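Local coordinates for microcin B17-processing protein McbD (Escherichia coli str. K-12 substr. MG1655, PDB 6GRH) that is needed to process the inactive microcin B17 precursor into the active peptide and belongs to the YcaO cyclodehydratase family, at residues S173-W178 / D361-M366; Y177-K182 / V387-M392; D336-Y341 / T355-P360. The protein carries 1 engineered substitution. All coordinates share one frame; numbering follows the deposited sequence.

Contact 1 of 3, residues S173-W178 / D361-M366; sequences SLLLYW and DFFLHM
Leu175 and Met366 bring the two backbones nearest, with their CA atoms 6.8 Å apart, where a helix runs past a loop without regular secondary structure. Leu175 carries most of the contact. Its chi1 of -71° points CG at the loop, where CD1 meets mainly Phe363 and CD2 meets Met366. CD1 sits 3.5 Å from Phe363 CB and 3.7 Å from Phe363 CG, so it meets the root of the aromatic side chain and approaches the ring obliquely. Leu175 CB lies 4.0 Å from Phe363 CD2, further out on the same ring. The other methyl, Leu175 CD2, is 3.6 Å from Met366 O. The helix is 157-180 of the YcaO fold, and the loop follows the hairpin strand 350-358. One residue earlier on the helix, Leu174 touches the far end of Met366, with CD2 3.7 Å from CE. The Met366 chain is bent at chi3 (-74°), which places CE at this leucine. Met366 CB also lies 4.1 Å from Leu175 CD1. All the residues that touch are buried, and the side-chain contacts between them are apolar. The loop has polar holds outside these segments. Phe363 O accepts from Gln172 NE2 on the same helix, and Met366 N donates to Asp147 OD2. The His365 side chain starts away from the helix, and its NE2 bonds to Ala371 O.

Contact 2 of 3, residues Y177-K182 / V387-M392; sequences YWLQGK and VRESKM
Arg388 NH1 donates to Trp178 O at 2.6 Å, with an N-H...O angle of 153°. The donor lies in the carbonyl plane, on a lone pair, and the oxygen lies close to the guanidinium plane. Trp178 answers with its own N-H. NE1 donates to Lys391 O at 2.9 Å, though this oxygen sits too close to another atom of the model and the bond is somewhat doubtful. NE1 also makes a weak bond to Arg388 O at 3.2 Å. The loop therefore holds the tryptophan carbonyl firmly and its indole N-H less certainly. The guanidinium of Arg388 also lies flat on the indole, with the planes 11° apart and the group centres 4.3 Å apart. The cation-pi contact is off-centre. Arg388 CD is placed more squarely, 3.3 Å from the centroid of the six-membered ring, in a CH-pi contact. The bend at chi2 (-87°) sets CD over that face. Lys391 CB sits at the indole edge, in its plane, 3.9 Å from CZ2. Beside this stack, Leu179 CD2 packs 3.6 Å from Arg388 O and 3.7 Å from Glu389 CA. The Glu389 carboxylate turns to other partners, with OE2 bonded to Tyr379 OH and Gly382 N and OE1 in a salt bridge to Lys386. The helix 157-180 ends here, and Gly181 leaves it with positive phi. A guanidinium bound to a last-turn carbonyl would suit the partial negative charge of this helix end. Asp301 adds a long, weak ion pair to NH2, and the indole face probably suits the cation as well.

Contact 3 of 3, residues D336-Y341 / T355-P360; sequences DNIFVY and TKIVSP
Phe339 and Val358 form a hydrogen-bonded antiparallel pair, with Phe339 N to Val358 O at 2.9 Å and Val358 N to Phe339 O at 3.0 Å. Tyr341 and Lys356 form a second such pair, with Tyr341 N to Lys356 O at 2.8 Å and a return bond from Lys356 N to Tyr341 O. Val340 and Ile357 lie between them as a non-hydrogen-bonded pair, with side chains on the sheet face away from Phe339 and Tyr341. Beyond the strands, Ser359 OG donates to Asn337 O at 2.5 Å, so short that the exact length is doubtful. OG is tilted 33° from the carbonyl plane, and chi1 of -178° turns it toward that carbonyl. Asn337 is the centre of an inverse gamma turn. The methyls Ile338 CG2 and Ile357 CG2 meet at 3.5 Å. Pro360 CD comes to the edge of the Phe339 ring, 4.1 Å from CE2, the two side chains at about a right angle. The Val340 and Thr355 side chains lie side by side, pointing the same way, with Val340 CG1 4.1 Å from Thr355 CG2. Farther out, Asp361 bonds to Ser359 OG through N and to Asn337 ND2 through OD2. Ile357 packs on Leu165 and Phe168 of helix 157-180, while Phe339 touches Ala84 of helix 82-95. This is the open end of a beta hairpin set inside an antiparallel sheet of the YcaO fold, between strands 108-115 and 151-154.

Of the contact segments, those on helix 157-180 come first, and they open contacts 1 and 2, which share Tyr177 and Trp178. Contact 3 then joins two hairpin strands and closes a short loop. Its second segment runs directly into 361-366, which returns to the helix and closes the long loop of contact 1. Contact 2 starts from the same end of the helix and closes later, at 387-392. Contact 3 is nested inside both. Phe363 packs on Leu179, joining contacts 1 and 2, and Leu364 packs on Val358 and Ser359, joining contacts 1 and 3. Contacts 2 and 3 stay about 13 Å apart at their nearest atoms. Together they tie hairpin, C-terminal loops and helix.

Contact 1 of 3, residues S173-W178 / D361-M366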
# COMPACT_ATOMS: atom_id res chain seq x y z
N SER E 173 0.44 -27.66 -46.93
CA SER E 173 -0.57 -28.70 -46.66
C SER E 173 -1.99 -28.20 -46.91
O SER E 173 -2.81 -28.91 -47.48
CB SER E 173 -0.48 -29.25 -45.23
OG SER E 173 0.77 -29.92 -45.03
N LEU E 174 -2.28 -26.99 -46.49
CA LEU E 174 -3.61 -26.42 -46.63
C LEU E 174 -3.99 -26.18 -48.10
O LEU E 174 -5.13 -26.43 -48.49
CB LEU E 174 -3.70 -25.11 -45.87
CG LEU E 174 -5.00 -24.30 -46.00
CD1 LEU E 174 -6.20 -25.03 -45.41
CD2 LEU E 174 -4.83 -22.93 -45.37
N LEU E 175 -3.05 -25.64 -48.88
CA LEU E 175 -3.27 -25.40 -50.30
C LEU E 175 -3.50 -26.69 -51.09
O LEU E 175 -4.39 -26.73 -51.93
CB LEU E 175 -2.12 -24.62 -50.93
CG LEU E 175 -2.06 -23.16 -50.51
CD1 LEU E 175 -0.66 -22.58 -50.72
CD2 LEU E 175 -3.10 -22.33 -51.25
N LEU E 176 -2.72 -27.73 -50.81
CA LEU E 176 -2.94 -29.02 -51.47
C LEU E 176 -4.32 -29.60 -51.11
O LEU E 176 -5.04 -30.07 -51.99
CB LEU E 176 -1.84 -30.02 -51.14
CG LEU E 176 -1.89 -31.21 -52.10
CD1 LEU E 176 -1.52 -30.77 -53.51
CD2 LEU E 176 -0.98 -32.35 -51.64
N TYR E 177 -4.68 -29.53 -49.83
CA TYR E 177 -6.02 -29.93 -49.36
C TYR E 177 -7.13 -29.12 -50.02
O TYR E 177 -8.12 -29.69 -50.51
CB TYR E 177 -6.13 -29.78 -47.85
CG TYR E 177 -7.54 -29.92 -47.32
CD1 TYR E 177 -8.17 -31.15 -47.30
CD2 TYR E 177 -8.23 -28.83 -46.85
CE1 TYR E 177 -9.46 -31.29 -46.81
CE2 TYR E 177 -9.52 -28.95 -46.36
CZ TYR E 177 -10.13 -30.18 -46.34
OH TYR E 177 -11.40 -30.30 -45.85
N TRP E 178 -6.96 -27.80 -50.03
CA TRP E 178 -7.89 -26.91 -50.71
C TRP E 178 -8.10 -27.32 -52.18
O TRP E 178 -9.24 -27.53 -52.61
CB TRP E 178 -7.38 -25.47 -50.65
CG TRP E 178 -8.18 -24.48 -51.45
CD1 TRP E 178 -7.72 -23.67 -52.46
CD2 TRP E 178 -9.56 -24.17 -51.29
NE1 TRP E 178 -8.72 -22.87 -52.92
CE2 TRP E 178 -9.87 -23.16 -52.23
CE3 TRP E 178 -10.57 -24.64 -50.44
CZ2 TRP E 178 -11.15 -22.61 -52.35
CZ3 TRP E 178 -11.84 -24.08 -50.55
CH2 TRP E 178 -12.12 -23.09 -51.50
N ASP E 361 9.66 -23.92 -55.87
CA ASP E 361 9.13 -25.25 -56.19
C ASP E 361 7.88 -25.67 -55.40
O ASP E 361 7.32 -26.75 -55.65
CB ASP E 361 10.25 -26.28 -56.03
CG ASP E 361 11.27 -26.19 -57.15
OD1 ASP E 361 10.88 -25.87 -58.30
OD2 ASP E 361 12.48 -26.43 -56.89
N PHE E 362 7.45 -24.82 -54.49
CA PHE E 362 6.21 -24.98 -53.76
C PHE E 362 5.39 -23.71 -54.04
O PHE E 362 5.86 -22.81 -54.76
CB PHE E 362 6.50 -25.11 -52.26
CG PHE E 362 7.15 -26.41 -51.84
CD1 PHE E 362 8.51 -26.63 -52.05
CD2 PHE E 362 6.42 -27.39 -51.20
CE1 PHE E 362 9.11 -27.81 -51.65
CE2 PHE E 362 7.02 -28.59 -50.80
CZ PHE E 362 8.37 -28.79 -51.02
N PHE E 363 4.19 -23.63 -53.47
CA PHE E 363 3.43 -22.37 -53.57
C PHE E 363 4.17 -21.20 -52.91
O PHE E 363 4.61 -21.30 -51.77
CB PHE E 363 2.03 -22.54 -53.00
CG PHE E 363 1.19 -23.48 -53.80
CD1 PHE E 363 0.60 -23.06 -54.98
CD2 PHE E 363 1.02 -24.79 -53.39
CE1 PHE E 363 -0.17 -23.92 -55.73
CE2 PHE E 363 0.25 -25.66 -54.12
CZ PHE E 363 -0.34 -25.24 -55.30
N LEU E 364 4.34 -20.10 -53.64
CA LEU E 364 5.02 -18.91 -53.10
C LEU E 364 4.15 -18.12 -52.13
O LEU E 364 4.67 -17.40 -51.28
CB LEU E 364 5.56 -18.01 -54.23
CG LEU E 364 6.87 -18.49 -54.84
CD1 LEU E 364 7.22 -17.70 -56.09
CD2 LEU E 364 8.03 -18.41 -53.87
N HIS E 365 2.84 -18.24 -52.26
CA HIS E 365 1.92 -17.62 -51.32
C HIS E 365 0.60 -18.38 -51.37
O HIS E 365 0.48 -19.32 -52.14
CB HIS E 365 1.75 -16.13 -51.68
CG HIS E 365 1.19 -15.90 -53.05
ND1 HIS E 365 -0.14 -16.10 -53.35
CD2 HIS E 365 1.77 -15.44 -54.18
CE1 HIS E 365 -0.35 -15.80 -54.61
NE2 HIS E 365 0.79 -15.38 -55.14
N MET E 366 -0.39 -17.99 -50.58
CA MET E 366 -1.59 -18.81 -50.41
C MET E 366 -2.87 -18.31 -51.08
O MET E 366 -3.95 -18.87 -50.85
CB MET E 366 -1.84 -19.07 -48.91
CG MET E 366 -2.47 -17.94 -48.12
SD MET E 366 -2.83 -18.47 -46.43
CE MET E 366 -4.26 -19.52 -46.66

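Contact 2 of 3, residues Y177-K182 / V387-M392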
# COMPACT_ATOMS: atom_id res chain seq x y z
N TYR E 177 -4.68 -29.53 -49.83
CA TYR E 177 -6.02 -29.93 -49.36
C TYR E 177 -7.13 -29.12 -50.02
O TYR E 177 -8.12 -29.69 -50.51
CB TYR E 177 -6.13 -29.78 -47.85
CG TYR E 177 -7.54 -29.92 -47.32
CD1 TYR E 177 -8.17 -31.15 -47.30
CD2 TYR E 177 -8.23 -28.83 -46.85
CE1 TYR E 177 -9.46 -31.29 -46.81
CE2 TYR E 177 -9.52 -28.95 -46.36
CZ TYR E 177 -10.13 -30.18 -46.34
OH TYR E 177 -11.40 -30.30 -45.85
N TRP E 178 -6.96 -27.80 -50.03
CA TRP E 178 -7.89 -26.91 -50.71
C TRP E 178 -8.10 -27.32 -52.18
O TRP E 178 -9.24 -27.53 -52.61
CB TRP E 178 -7.38 -25.47 -50.65
CG TRP E 178 -8.18 -24.48 -51.45
CD1 TRP E 178 -7.72 -23.67 -52.46
CD2 TRP E 178 -9.56 -24.17 -51.29
NE1 TRP E 178 -8.72 -22.87 -52.92
CE2 TRP E 178 -9.87 -23.16 -52.23
CE3 TRP E 178 -10.57 -24.64 -50.44
CZ2 TRP E 178 -11.15 -22.61 -52.35
CZ3 TRP E 178 -11.84 -24.08 -50.55
CH2 TRP E 178 -12.12 -23.09 -51.50
N LEU E 179 -7.01 -27.50 -52.92
CA LEU E 179 -7.08 -27.77 -54.35
C LEU E 179 -7.63 -29.15 -54.72
O LEU E 179 -8.35 -29.28 -55.70
CB LEU E 179 -5.72 -27.55 -55.02
CG LEU E 179 -5.27 -26.09 -54.97
CD1 LEU E 179 -3.79 -25.95 -55.29
CD2 LEU E 179 -6.11 -25.20 -55.88
N GLN E 180 -7.27 -30.17 -53.94
CA GLN E 180 -7.58 -31.58 -54.26
C GLN E 180 -8.69 -32.21 -53.42
O GLN E 180 -9.25 -33.22 -53.81
CB GLN E 180 -6.32 -32.41 -54.14
CG GLN E 180 -5.24 -31.97 -55.12
CD GLN E 180 -4.10 -32.96 -55.24
OE1 GLN E 180 -3.85 -33.50 -56.32
NE2 GLN E 180 -3.41 -33.20 -54.14
N GLY E 181 -8.98 -31.63 -52.27
CA GLY E 181 -9.94 -32.21 -51.33
C GLY E 181 -9.48 -33.45 -50.56
O GLY E 181 -10.30 -34.08 -49.90
N LYS E 182 -8.19 -33.77 -50.60
CA LYS E 182 -7.67 -35.01 -50.01
C LYS E 182 -7.06 -34.78 -48.63
O LYS E 182 -6.23 -33.87 -48.45
CB LYS E 182 -6.63 -35.63 -50.95
CG LYS E 182 -7.25 -36.31 -52.16
CD LYS E 182 -6.27 -36.46 -53.30
CE LYS E 182 -7.01 -36.73 -54.60
NZ LYS E 182 -6.12 -36.69 -55.80
N VAL E 387 -12.62 -25.23 -60.06
CA VAL E 387 -13.05 -23.98 -59.39
C VAL E 387 -12.14 -23.55 -58.23
O VAL E 387 -11.93 -22.35 -58.03
CB VAL E 387 -14.52 -24.02 -58.89
CG1 VAL E 387 -15.48 -23.81 -60.06
CG2 VAL E 387 -14.85 -25.30 -58.13
N ARG E 388 -11.59 -24.52 -57.49
CA ARG E 388 -10.70 -24.20 -56.37
C ARG E 388 -9.40 -23.55 -56.86
O ARG E 388 -8.79 -22.78 -56.11
CB ARG E 388 -10.36 -25.45 -55.54
CG ARG E 388 -11.55 -26.23 -54.97
CD ARG E 388 -11.99 -25.68 -53.65
NE ARG E 388 -13.05 -26.41 -52.96
CZ ARG E 388 -12.89 -27.34 -52.02
NH1 ARG E 388 -11.69 -27.78 -51.66
NH2 ARG E 388 -13.96 -27.85 -51.44
N GLU E 389 -8.97 -23.83 -58.10
CA GLU E 389 -7.72 -23.26 -58.63
C GLU E 389 -7.76 -21.74 -58.86
O GLU E 389 -6.71 -21.11 -58.96
CB GLU E 389 -7.30 -23.95 -59.94
CG GLU E 389 -6.94 -25.42 -59.79
CD GLU E 389 -6.62 -26.08 -61.12
OE1 GLU E 389 -7.33 -25.82 -62.12
OE2 GLU E 389 -5.67 -26.89 -61.17
N SER E 390 -8.97 -21.18 -58.94
CA SER E 390 -9.18 -19.74 -59.09
C SER E 390 -9.79 -19.04 -57.86
O SER E 390 -10.09 -17.87 -57.94
CB SER E 390 -10.09 -19.50 -60.29
OG SER E 390 -11.38 -20.08 -60.06
N LYS E 391 -9.97 -19.75 -56.74
CA LYS E 391 -10.65 -19.20 -55.56
C LYS E 391 -9.72 -19.26 -54.37
O LYS E 391 -9.07 -20.28 -54.14
CB LYS E 391 -11.87 -20.03 -55.22
CG LYS E 391 -13.19 -19.60 -55.83
CD LYS E 391 -14.36 -20.32 -55.15
CE LYS E 391 -14.58 -19.83 -53.71
NZ LYS E 391 -15.86 -20.32 -53.10
N MET E 392 -9.68 -18.21 -53.57
CA MET E 392 -8.86 -18.27 -52.38
C MET E 392 -9.48 -19.17 -51.31
O MET E 392 -10.68 -19.10 -51.04
CB MET E 392 -8.59 -16.89 -51.81
CG MET E 392 -7.69 -16.99 -50.61
SD MET E 392 -6.89 -15.47 -50.20
CE MET E 392 -6.08 -16.01 -48.69

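Contact 3 of 3, residues D336-Y341 / T355-P360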
# COMPACT_ATOMS: atom_id res chain seq x y z
N ASP E 336 15.61 -29.21 -53.86
CA ASP E 336 16.77 -28.59 -53.21
C ASP E 336 16.62 -27.07 -53.05
O ASP E 336 17.41 -26.46 -52.33
CB ASP E 336 18.07 -28.88 -53.99
CG ASP E 336 18.41 -30.37 -54.07
OD1 ASP E 336 17.94 -31.13 -53.21
OD2 ASP E 336 19.15 -30.81 -55.00
N ASN E 337 15.63 -26.47 -53.73
CA ASN E 337 15.45 -25.03 -53.81
C ASN E 337 14.51 -24.50 -52.72
O ASN E 337 13.41 -24.03 -53.01
CB ASN E 337 14.93 -24.64 -55.20
CG ASN E 337 15.92 -24.94 -56.29
OD1 ASN E 337 17.10 -24.66 -56.14
ND2 ASN E 337 15.44 -25.52 -57.40
N ILE E 338 14.96 -24.61 -51.48
CA ILE E 338 14.24 -24.07 -50.33
C ILE E 338 15.25 -23.20 -49.59
O ILE E 338 16.36 -23.65 -49.26
CB ILE E 338 13.68 -25.16 -49.39
CG1 ILE E 338 12.85 -26.16 -50.18
CG2 ILE E 338 12.82 -24.52 -48.30
CD1 ILE E 338 12.19 -27.24 -49.33
N PHE E 339 14.84 -21.96 -49.31
CA PHE E 339 15.73 -20.92 -48.83
C PHE E 339 15.18 -20.33 -47.55
O PHE E 339 13.96 -20.32 -47.33
CB PHE E 339 15.89 -19.83 -49.91
CG PHE E 339 16.31 -20.39 -51.21
CD1 PHE E 339 17.62 -20.82 -51.39
CD2 PHE E 339 15.38 -20.62 -52.22
CE1 PHE E 339 18.00 -21.42 -52.57
CE2 PHE E 339 15.76 -21.20 -53.40
CZ PHE E 339 17.07 -21.60 -53.59
N VAL E 340 16.08 -19.84 -46.72
CA VAL E 340 15.74 -19.19 -45.50
C VAL E 340 16.19 -17.74 -45.61
O VAL E 340 17.38 -17.45 -45.58
CB VAL E 340 16.45 -19.84 -44.31
CG1 VAL E 340 16.01 -19.19 -43.02
CG2 VAL E 340 16.20 -21.35 -44.28
N TYR E 341 15.22 -16.82 -45.74
CA TYR E 341 15.49 -15.42 -45.50
C TYR E 341 15.69 -15.25 -44.02
O TYR E 341 14.95 -15.86 -43.21
CB TYR E 341 14.32 -14.53 -45.93
CG TYR E 341 14.37 -13.17 -45.29
CD1 TYR E 341 15.22 -12.19 -45.79
CD2 TYR E 341 13.58 -12.86 -44.20
CE1 TYR E 341 15.27 -10.93 -45.22
CE2 TYR E 341 13.64 -11.61 -43.58
CZ TYR E 341 14.47 -10.64 -44.10
OH TYR E 341 14.53 -9.40 -43.49
N THR E 355 12.69 -14.82 -39.73
CA THR E 355 12.98 -15.75 -40.81
C THR E 355 11.76 -15.92 -41.69
O THR E 355 10.63 -15.80 -41.22
CB THR E 355 13.37 -17.16 -40.31
OG1 THR E 355 12.42 -17.58 -39.33
CG2 THR E 355 14.76 -17.17 -39.71
N LYS E 356 11.99 -16.26 -42.96
CA LYS E 356 10.93 -16.73 -43.86
C LYS E 356 11.49 -17.82 -44.75
O LYS E 356 12.54 -17.65 -45.39
CB LYS E 356 10.37 -15.60 -44.72
CG LYS E 356 9.17 -15.99 -45.61
CD LYS E 356 8.85 -14.85 -46.56
CE LYS E 356 7.75 -15.13 -47.59
NZ LYS E 356 6.40 -15.08 -46.97
N ILE E 357 10.80 -18.96 -44.74
CA ILE E 357 11.13 -20.06 -45.61
C ILE E 357 10.34 -19.91 -46.89
O ILE E 357 9.11 -19.81 -46.84
CB ILE E 357 10.93 -21.42 -44.91
CG1 ILE E 357 12.00 -21.53 -43.82
CG2 ILE E 357 11.07 -22.54 -45.94
CD1 ILE E 357 12.04 -22.82 -43.06
N VAL E 358 11.07 -19.92 -48.00
CA VAL E 358 10.59 -19.64 -49.35
C VAL E 358 11.10 -20.72 -50.30
O VAL E 358 12.29 -21.04 -50.29
CB VAL E 358 11.17 -18.31 -49.90
CG1 VAL E 358 10.71 -18.06 -51.33
CG2 VAL E 358 10.77 -17.15 -49.01
N SER E 359 10.21 -21.24 -51.14
CA SER E 359 10.59 -22.10 -52.24
C SER E 359 9.77 -21.85 -53.52
O SER E 359 8.54 -21.97 -53.49
CB SER E 359 10.48 -23.57 -51.86
OG SER E 359 10.90 -24.39 -52.95
N PRO E 360 10.44 -21.53 -54.65
CA PRO E 360 9.71 -21.46 -55.94
C PRO E 360 9.24 -22.81 -56.49
O PRO E 360 8.53 -22.82 -57.49
CB PRO E 360 10.73 -20.82 -56.88
CG PRO E 360 12.05 -21.28 -56.34
CD PRO E 360 11.89 -21.30 -54.83